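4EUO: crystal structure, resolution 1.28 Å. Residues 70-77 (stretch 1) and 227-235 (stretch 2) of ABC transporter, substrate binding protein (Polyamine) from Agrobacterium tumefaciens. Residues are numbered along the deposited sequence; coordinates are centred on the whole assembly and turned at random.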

# COMPACT_ATOMS: atom_id res chain seq x y z
N LYS A 70 -10.37 8.34 -16.55
CA LYS A 70 -11.75 7.99 -16.24
C LYS A 70 -12.56 9.20 -15.75
O LYS A 70 -13.77 9.09 -15.53
CB LYS A 70 -11.80 6.85 -15.19
CG LYS A 70 -11.46 5.51 -15.79
CD LYS A 70 -11.65 4.39 -14.79
CE LYS A 70 -11.35 3.07 -15.41
NZ LYS A 70 -11.63 1.96 -14.46
N GLY A 71 -11.87 10.33 -15.56
CA GLY A 71 -12.50 11.56 -15.10
C GLY A 71 -12.68 11.63 -13.59
O GLY A 71 -13.51 12.39 -13.10
N LEU A 72 -11.91 10.81 -12.82
CA LEU A 72 -12.07 10.78 -11.38
C LEU A 72 -11.24 11.77 -10.62
O LEU A 72 -11.54 12.05 -9.45
CB LEU A 72 -11.77 9.36 -10.88
CG LEU A 72 -12.78 8.29 -11.32
CD1 LEU A 72 -12.16 6.89 -11.27
CD2 LEU A 72 -14.03 8.33 -10.47
N LEU A 73 -10.17 12.28 -11.24
CA LEU A 73 -9.15 13.08 -10.61
C LEU A 73 -8.87 14.42 -11.24
O LEU A 73 -8.92 14.53 -12.46
CB LEU A 73 -7.80 12.29 -10.57
CG LEU A 73 -7.87 10.87 -9.96
CD1 LEU A 73 -6.47 10.21 -10.01
CD2 LEU A 73 -8.37 10.91 -8.50
N GLU A 74 -8.43 15.37 -10.42
CA GLU A 74 -7.94 16.63 -10.94
C GLU A 74 -6.54 16.39 -11.44
O GLU A 74 -5.76 15.63 -10.82
CB GLU A 74 -7.82 17.65 -9.81
CG GLU A 74 -9.14 18.10 -9.21
CD GLU A 74 -10.05 18.95 -10.08
OE1 GLU A 74 -9.61 19.39 -11.17
OE2 GLU A 74 -11.22 19.12 -9.68
N LYS A 75 -6.16 17.08 -12.54
CA LYS A 75 -4.78 17.04 -12.97
C LYS A 75 -4.01 17.78 -11.89
O LYS A 75 -4.49 18.80 -11.35
CB LYS A 75 -4.61 17.76 -14.32
CG LYS A 75 -4.94 16.87 -15.50
CD LYS A 75 -4.64 17.54 -16.84
CE LYS A 75 -5.04 16.69 -18.02
NZ LYS A 75 -4.05 15.60 -18.29
N LEU A 76 -2.84 17.27 -11.51
CA LEU A 76 -2.08 17.96 -10.47
C LEU A 76 -1.43 19.24 -11.00
O LEU A 76 -1.05 19.31 -12.18
CB LEU A 76 -1.01 17.05 -9.84
CG LEU A 76 -1.53 15.83 -9.06
CD1 LEU A 76 -0.38 15.18 -8.30
CD2 LEU A 76 -2.64 16.19 -8.05
N ASP A 77 -1.26 20.22 -10.13
CA ASP A 77 -0.64 21.50 -10.51
C ASP A 77 0.86 21.38 -10.25
O ASP A 77 1.31 21.56 -9.12
CB ASP A 77 -1.25 22.67 -9.72
CG ASP A 77 -0.75 24.04 -10.15
OD1 ASP A 77 0.23 24.10 -10.92
OD2 ASP A 77 -1.32 25.04 -9.68
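Stretch 2, residues 227-235: SLVVPKGTK

Stretch 2 comes in on a strand that includes Ser227 and Leu228 and then rounds a type II turn from Pro231 to Thr234, closed by Thr234 N to Pro231 O at 3.2 Å. It meets an irregular, extended piece of stretch 1 through a single beta bridge, Leu73 with Pro231 (CA to CA 4.4 Å), running antiparallel: Leu72 pairs with Lys232, Glu74 with Val230.

Along stretch 1, Gly71, at positive phi, offers its O to the aliphatic Lys232 CD at 3.3 Å. The CA-to-CB bond of Leu72 points away, and the residue contributes backbone: its O accepts from Lys232 N at 2.8 Å, nearly straight. Leu73 CD2 packs on Val229 CG2 at 3.8 Å, while its CA lies 3.4 Å from Val230 O. Val230 O also accepts from Glu74 N at 2.8 Å, completing the pair of bonds around the bridge.

Glu74 then reads the turn. Glu74 OE2 accepts from Gly233 N at 2.9 Å, and water 2 links OE2 to Thr234 O; Glu74 CG rests 3.8 Å from Val230 CG1. Water 1 bridges Glu74 O and Val230 N, extending the pairing where direct bonds stop. Lys75 points away, and Leu76 closes the contact with CD2 on Val230 CG2 at 3.8 Å. The rule is economical: backbone sets register, one carboxylate accepts the NH of Gly233 in the turn, and leucines meet valines.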

# COMPACT_ATOMS: atom_id res chain seq x y z
N SER A 227 -0.00 6.49 -3.81
CA SER A 227 0.04 7.78 -4.45
C SER A 227 -0.88 8.73 -3.73
O SER A 227 -1.83 8.31 -3.07
CB SER A 227 -0.46 7.66 -5.88
OG SER A 227 0.29 6.69 -6.58
N LEU A 228 -0.64 10.04 -3.94
CA LEU A 228 -1.58 11.08 -3.49
C LEU A 228 -2.26 11.63 -4.72
O LEU A 228 -1.62 11.91 -5.74
CB LEU A 228 -0.88 12.21 -2.75
CG LEU A 228 -0.15 11.79 -1.49
CD1 LEU A 228 0.50 12.98 -0.83
CD2 LEU A 228 -1.09 11.06 -0.48
N VAL A 229 -3.62 11.70 -4.64
CA VAL A 229 -4.47 12.21 -5.71
C VAL A 229 -5.49 13.17 -5.14
O VAL A 229 -5.72 13.22 -3.93
CB VAL A 229 -5.15 11.06 -6.47
CG1 VAL A 229 -4.12 10.13 -7.08
CG2 VAL A 229 -6.11 10.26 -5.57
N VAL A 230 -6.10 13.93 -6.07
CA VAL A 230 -7.11 14.92 -5.72
C VAL A 230 -8.37 14.61 -6.48
O VAL A 230 -8.39 14.72 -7.70
CB VAL A 230 -6.58 16.33 -6.08
CG1 VAL A 230 -7.65 17.38 -5.78
CG2 VAL A 230 -5.30 16.65 -5.34
N PRO A 231 -9.45 14.19 -5.80
CA PRO A 231 -10.67 13.86 -6.54
C PRO A 231 -11.24 15.03 -7.35
O PRO A 231 -11.25 16.16 -6.85
CB PRO A 231 -11.64 13.40 -5.46
CG PRO A 231 -10.74 12.90 -4.36
CD PRO A 231 -9.57 13.87 -4.37
N LYS A 232 -11.72 14.74 -8.54
CA LYS A 232 -12.30 15.75 -9.44
C LYS A 232 -13.54 16.38 -8.80
O LYS A 232 -14.51 15.68 -8.50
CB LYS A 232 -12.67 15.08 -10.75
CG LYS A 232 -13.12 16.13 -11.81
CD LYS A 232 -12.89 15.67 -13.24
CE LYS A 232 -12.97 16.81 -14.22
NZ LYS A 232 -11.72 17.61 -14.26
N GLY A 233 -13.47 17.70 -8.61
CA GLY A 233 -14.57 18.43 -7.98
C GLY A 233 -14.33 18.87 -6.56
O GLY A 233 -15.23 19.40 -5.92
N THR A 234 -13.12 18.63 -6.01
CA THR A 234 -12.78 19.13 -4.68
C THR A 234 -13.10 20.63 -4.62
O THR A 234 -12.86 21.34 -5.62
CB THR A 234 -11.27 18.94 -4.37
OG1 THR A 234 -10.92 19.66 -3.18
CG2 THR A 234 -10.38 19.39 -5.53
N LYS A 235 -13.55 21.10 -3.46
CA LYS A 235 -13.83 22.54 -3.33
C LYS A 235 -12.60 23.24 -2.79
O LYS A 235 -12.59 24.47 -2.65
CB LYS A 235 -15.06 22.78 -2.43
CG LYS A 235 -14.96 22.32 -0.99
CD LYS A 235 -16.11 22.84 -0.10
CE LYS A 235 -15.90 24.25 0.44
NZ LYS A 235 -14.57 24.44 1.12
O HOH W 1 -5.34 13.89 -8.76
O HOH W 2 -12.22 21.32 -8.22